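Local coordinates for protein R.Pab1 family restriction endonuclease (Campylobacter coli, PDB 7CFA) that acts as a restriction DNA glycosylase, removing bases from its recognition sequence in foreign DNA, probably so that the strands can then be cut, at residues A[145-157]-A[167-179]. The protein carries 2 engineered substitutions. Numbering follows the deposited sequence.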
loop_
_atom_site.group_PDB
_atom_site.type_symbol
_atom_site.label_atom_id
_atom_site.label_comp_id
_atom_site.label_asym_id
_atom_site.label_seq_id
_atom_site.Cartn_x
_atom_site.Cartn_y
_atom_site.Cartn_z
ATOM N N GLN A 145 8.945 18.842 -9.513
ATOM C CA GLN A 145 10.368 18.949 -9.804
ATOM C C GLN A 145 10.857 20.306 -9.315
ATOM O O GLN A 145 10.474 21.345 -9.860
ATOM C CB GLN A 145 10.626 18.773 -11.298
ATOM C CG GLN A 145 12.081 18.948 -11.698
ATOM C CD GLN A 145 12.985 17.904 -11.075
ATOM O OE1 GLN A 145 13.871 18.225 -10.284
ATOM N NE2 GLN A 145 12.766 16.643 -11.432
ATOM N N PHE A 146 11.693 20.299 -8.282
ATOM C CA PHE A 146 12.270 21.539 -7.790
ATOM C C PHE A 146 13.236 22.112 -8.825
ATOM O O PHE A 146 13.673 21.424 -9.753
ATOM C CB PHE A 146 12.984 21.307 -6.457
ATOM C CG PHE A 146 12.069 20.867 -5.345
ATOM C CD1 PHE A 146 11.883 19.521 -5.071
ATOM C CD2 PHE A 146 11.395 21.801 -4.575
ATOM C CE1 PHE A 146 11.042 19.115 -4.048
ATOM C CE2 PHE A 146 10.552 21.402 -3.554
ATOM C CZ PHE A 146 10.375 20.058 -3.290
ATOM N N ASN A 147 13.557 23.399 -8.664
ATOM C CA ASN A 147 14.465 24.051 -9.605
ATOM C C ASN A 147 15.809 23.339 -9.669
ATOM O O ASN A 147 16.437 23.289 -10.733
ATOM C CB ASN A 147 14.647 25.522 -9.230
ATOM C CG ASN A 147 13.403 26.347 -9.498
ATOM O OD1 ASN A 147 12.664 26.083 -10.447
ATOM N ND2 ASN A 147 13.162 27.348 -8.659
ATOM N N ASN A 148 16.259 22.775 -8.551
ATOM C CA ASN A 148 17.406 21.873 -8.558
ATOM C C ASN A 148 16.956 20.528 -9.114
ATOM O O ASN A 148 16.181 19.811 -8.472
ATOM C CB ASN A 148 17.972 21.729 -7.149
ATOM C CG ASN A 148 19.357 21.106 -7.134
ATOM O OD1 ASN A 148 19.646 20.183 -7.895
ATOM N ND2 ASN A 148 20.220 21.614 -6.264
ATOM N N ASN A 149 17.438 20.180 -10.310
ATOM C CA ASN A 149 16.971 18.979 -10.995
ATOM C C ASN A 149 17.324 17.691 -10.261
ATOM O O ASN A 149 16.896 16.616 -10.693
ATOM C CB ASN A 149 17.535 18.935 -12.417
ATOM C CG ASN A 149 16.902 19.974 -13.326
ATOM O OD1 ASN A 149 15.740 20.341 -13.152
ATOM N ND2 ASN A 149 17.667 20.452 -14.301
ATOM N N GLU A 150 18.080 17.766 -9.164
ATOM C CA GLU A 150 18.387 16.568 -8.393
ATOM C C GLU A 150 17.277 16.223 -7.406
ATOM O O GLU A 150 17.098 15.047 -7.070
ATOM C CB GLU A 150 19.713 16.751 -7.653
ATOM C CG GLU A 150 20.884 17.127 -8.551
ATOM C CD GLU A 150 21.408 15.958 -9.365
ATOM O OE1 GLU A 150 21.645 14.880 -8.782
ATOM O OE2 GLU A 150 21.583 16.118 -10.592
ATOM N N PHE A 151 16.527 17.217 -6.941
ATOM C CA PHE A 151 15.520 17.025 -5.907
ATOM C C PHE A 151 14.121 16.990 -6.509
ATOM O O PHE A 151 13.815 17.733 -7.445
ATOM C CB PHE A 151 15.599 18.138 -4.858
ATOM C CG PHE A 151 16.866 18.123 -4.052
ATOM C CD1 PHE A 151 17.977 18.839 -4.465
ATOM C CD2 PHE A 151 16.944 17.391 -2.882
ATOM C CE1 PHE A 151 19.142 18.825 -3.721
ATOM C CE2 PHE A 151 18.104 17.371 -2.134
ATOM C CZ PHE A 151 19.205 18.088 -2.553
ATOM N N LEU A 152 13.277 16.119 -5.962
ATOM C CA LEU A 152 11.872 16.068 -6.334
ATOM C C LEU A 152 11.075 15.579 -5.138
ATOM O O LEU A 152 11.611 14.951 -4.221
ATOM C CB LEU A 152 11.628 15.163 -7.552
ATOM C CG LEU A 152 11.814 13.646 -7.421
ATOM C CD1 LEU A 152 10.538 12.940 -6.961
ATOM C CD2 LEU A 152 12.298 13.055 -8.735
ATOM N N SER A 153 9.780 15.874 -5.157
ATOM C CA SER A 153 8.849 15.331 -4.183
ATOM C C SER A 153 7.686 14.694 -4.924
ATOM O O SER A 153 7.243 15.202 -5.958
ATOM C CB SER A 153 8.337 16.407 -3.216
ATOM O OG SER A 153 7.589 17.394 -3.899
ATOM N N GLU A 154 7.208 13.569 -4.404
ATOM C CA GLU A 154 6.083 12.860 -4.992
ATOM C C GLU A 154 5.001 12.650 -3.944
ATOM O O GLU A 154 5.290 12.288 -2.799
ATOM C CB GLU A 154 6.515 11.520 -5.594
ATOM C CG GLU A 154 7.382 10.661 -4.694
ATOM C CD GLU A 154 7.886 9.419 -5.405
ATOM O OE1 GLU A 154 7.560 9.246 -6.598
ATOM O OE2 GLU A 154 8.608 8.617 -4.774
ATOM N N ILE A 155 3.757 12.892 -4.344
ATOM C CA ILE A 155 2.601 12.766 -3.466
ATOM C C ILE A 155 1.790 11.565 -3.926
ATOM O O ILE A 155 1.262 11.552 -5.046
ATOM C CB ILE A 155 1.751 14.044 -3.465
ATOM C CG1 ILE A 155 2.596 15.232 -2.996
ATOM C CG2 ILE A 155 0.526 13.868 -2.579
ATOM C CD1 ILE A 155 1.891 16.560 -3.083
ATOM N N ILE A 156 1.700 10.554 -3.070
ATOM C CA ILE A 156 0.909 9.361 -3.348
ATOM C C ILE A 156 -0.482 9.557 -2.762
ATOM O O ILE A 156 -0.628 9.925 -1.591
ATOM C CB ILE A 156 1.583 8.107 -2.767
ATOM C CG1 ILE A 156 3.007 7.965 -3.308
ATOM C CG2 ILE A 156 0.763 6.867 -3.086
ATOM C CD1 ILE A 156 3.083 7.878 -4.815
ATOM N N ILE A 157 -1.505 9.315 -3.577
ATOM C CA ILE A 157 -2.896 9.497 -3.177
ATOM C C ILE A 157 -3.496 8.127 -2.880
ATOM O O ILE A 157 -3.543 7.258 -3.759
ATOM C CB ILE A 157 -3.699 10.228 -4.263
ATOM C CG1 ILE A 157 -3.050 11.572 -4.600
ATOM C CG2 ILE A 157 -5.138 10.426 -3.817
ATOM C CD1 ILE A 157 -2.975 12.528 -3.429
ATOM N N GLN A 167 -6.294 10.751 0.752
ATOM C CA GLN A 167 -5.208 11.341 1.517
ATOM C C GLN A 167 -3.925 11.298 0.700
ATOM O O GLN A 167 -3.711 10.372 -0.093
ATOM C CB GLN A 167 -4.995 10.616 2.852
ATOM C CG GLN A 167 -4.700 9.131 2.707
ATOM C CD GLN A 167 -4.345 8.475 4.027
ATOM O OE1 GLN A 167 -3.769 9.107 4.913
ATOM N NE2 GLN A 167 -4.693 7.201 4.167
ATOM N N GLY A 168 -3.079 12.291 0.905
ATOM C CA GLY A 168 -1.804 12.399 0.213
ATOM C C GLY A 168 -0.646 12.153 1.165
ATOM O O GLY A 168 -0.632 12.663 2.287
ATOM N N MET A 169 0.312 11.352 0.704
ATOM C CA MET A 169 1.559 11.102 1.415
ATOM C C MET A 169 2.698 11.685 0.592
ATOM O O MET A 169 2.897 11.292 -0.562
ATOM C CB MET A 169 1.777 9.607 1.651
ATOM C CG MET A 169 1.005 9.031 2.829
ATOM S SD MET A 169 -0.783 9.042 2.598
ATOM C CE MET A 169 -0.947 7.959 1.181
ATOM N N LEU A 170 3.436 12.620 1.180
ATOM C CA LEU A 170 4.515 13.302 0.480
ATOM C C LEU A 170 5.833 12.591 0.749
ATOM O O LEU A 170 6.152 12.274 1.899
ATOM C CB LEU A 170 4.596 14.767 0.913
ATOM C CG LEU A 170 5.508 15.711 0.120
ATOM C CD1 LEU A 170 4.920 17.113 0.100
ATOM C CD2 LEU A 170 6.914 15.743 0.703
ATOM N N TYR A 171 6.592 12.343 -0.314
ATOM C CA TYR A 171 7.907 11.727 -0.223
ATOM C C TYR A 171 8.935 12.672 -0.824
ATOM O O TYR A 171 8.717 13.226 -1.905
ATOM C CB TYR A 171 7.936 10.374 -0.939
ATOM C CG TYR A 171 7.052 9.332 -0.294
ATOM C CD1 TYR A 171 5.704 9.238 -0.621
ATOM C CD2 TYR A 171 7.562 8.447 0.647
ATOM C CE1 TYR A 171 4.890 8.289 -0.031
ATOM C CE2 TYR A 171 6.756 7.492 1.243
ATOM C CZ TYR A 171 5.421 7.419 0.900
ATOM O OH TYR A 171 4.613 6.474 1.488
ATOM N N PHE A 172 10.044 12.861 -0.117
ATOM C CA PHE A 172 11.130 13.726 -0.556
ATOM C C PHE A 172 12.250 12.849 -1.102
ATOM O O PHE A 172 12.749 11.965 -0.395
ATOM C CB PHE A 172 11.615 14.596 0.603
ATOM C CG PHE A 172 12.675 15.587 0.226
ATOM C CD1 PHE A 172 12.588 16.306 -0.956
ATOM C CD2 PHE A 172 13.751 15.818 1.068
ATOM C CE1 PHE A 172 13.563 17.226 -1.295
ATOM C CE2 PHE A 172 14.725 16.736 0.736
ATOM C CZ PHE A 172 14.631 17.442 -0.446
ATOM N N CYS A 173 12.635 13.080 -2.355
ATOM C CA CYS A 173 13.552 12.194 -3.056
ATOM C C CYS A 173 14.731 12.962 -3.637
ATOM O O CYS A 173 14.594 14.110 -4.076
ATOM C CB CYS A 173 12.833 11.433 -4.176
ATOM S SG CYS A 173 11.373 10.517 -3.629
ATOM N N PHE A 174 15.886 12.306 -3.650
ATOM C CA PHE A 174 17.122 12.867 -4.182
ATOM C C PHE A 174 18.143 11.737 -4.314
ATOM O O PHE A 174 18.053 10.733 -3.600
ATOM C CB PHE A 174 17.666 13.986 -3.280
ATOM C CG PHE A 174 17.778 13.599 -1.837
ATOM C CD1 PHE A 174 18.926 12.990 -1.355
ATOM C CD2 PHE A 174 16.737 13.847 -0.959
ATOM C CE1 PHE A 174 19.029 12.633 -0.025
ATOM C CE2 PHE A 174 16.835 13.493 0.371
ATOM C CZ PHE A 174 17.982 12.885 0.838
ATOM N N PRO A 175 19.118 11.885 -5.214
ATOM C CA PRO A 175 20.092 10.808 -5.431
ATOM C C PRO A 175 20.942 10.540 -4.197
ATOM O O PRO A 175 21.234 11.439 -3.405
ATOM C CB PRO A 175 20.950 11.334 -6.588
ATOM C CG PRO A 175 20.103 12.358 -7.263
ATOM C CD PRO A 175 19.296 12.988 -6.174
ATOM N N VAL A 176 21.344 9.275 -4.051
ATOM C CA VAL A 176 22.179 8.872 -2.923
ATOM C C VAL A 176 23.566 9.493 -3.020
ATOM O O VAL A 176 24.188 9.806 -1.996
ATOM C CB VAL A 176 22.256 7.335 -2.845
ATOM C CG1 VAL A 176 23.131 6.892 -1.678
ATOM C CG2 VAL A 176 20.862 6.741 -2.725
ATOM N N HIS A 177 24.076 9.696 -4.238
ATOM C CA HIS A 177 25.418 10.247 -4.380
ATOM C C HIS A 177 25.509 11.708 -3.954
ATOM O O HIS A 177 26.619 12.247 -3.897
ATOM C CB HIS A 177 25.913 10.085 -5.822
ATOM C CG HIS A 177 25.087 10.809 -6.839
ATOM N ND1 HIS A 177 25.193 12.166 -7.055
ATOM C CD2 HIS A 177 24.152 10.362 -7.710
ATOM C CE1 HIS A 177 24.353 12.525 -8.010
ATOM N NE2 HIS A 177 23.709 11.449 -8.424
ATOM N N LEU A 178 24.383 12.359 -3.650
ATOM C CA LEU A 178 24.428 13.702 -3.083
ATOM C C LEU A 178 24.797 13.698 -1.608
ATOM O O LEU A 178 25.171 14.746 -1.074
ATOM C CB LEU A 178 23.080 14.404 -3.255
ATOM C CG LEU A 178 22.630 14.780 -4.665
ATOM C CD1 LEU A 178 21.321 15.546 -4.589
ATOM C CD2 LEU A 178 23.693 15.601 -5.374
ATOM N N LEU A 179 24.698 12.553 -0.942
ATOM C CA LEU A 179 24.938 12.481 0.490
ATOM C C LEU A 179 26.430 12.433 0.792
ATOM O O LEU A 179 27.228 11.897 0.020
ATOM C CB LEU A 179 24.253 11.249 1.086
ATOM C CG LEU A 179 22.729 11.171 0.968
ATOM C CD1 LEU A 179 22.237 9.799 1.390
ATOM C CD2 LEU A 179 22.074 12.255 1.807
#
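Leu152, Glu154 and Ile156 pair with Cys173, Tyr171 and Met169 through six backbone hydrogen bonds, among them Tyr171 N to Glu154 O at 2.8 Å, and the antiparallel strands run at 155°. Between these pairs CA-H groups also approach carbonyls, as Ser153 CA does Tyr171 O at 3.1 Å. The strands form a beta hairpin within the chain's antiparallel sheet, with strand 130-145 beside 152-157 and strand 47-51 beside 167-175. One face is largely apolar: Ile155, Leu170 and Phe172 suit its buried side, where helix 208-219 packs on Phe172. The Phe172 ring, carried out by a CG anti to the backbone N (chi1 -176°), brings CZ to 3.4 Å from Phe151 CD2. These two rings meet rim to rim with planes 12° apart, while Phe174 lies obliquely to Phe151, completing an aromatic cluster. On the other face, partly exposed Glu154 and Tyr171 combine an apolar part with a polar end: Glu154 lays its aliphatic CG beside Tyr171 CB, while its carboxylate reaches a salt bridge with Lys24. Branched, apolar Ile156 packs CG1 3.8 Å from Tyr171 CE1. In the type I turn leading into strand 152-157, Asn148 OD1 accepts from Glu150 N, an Asx turn.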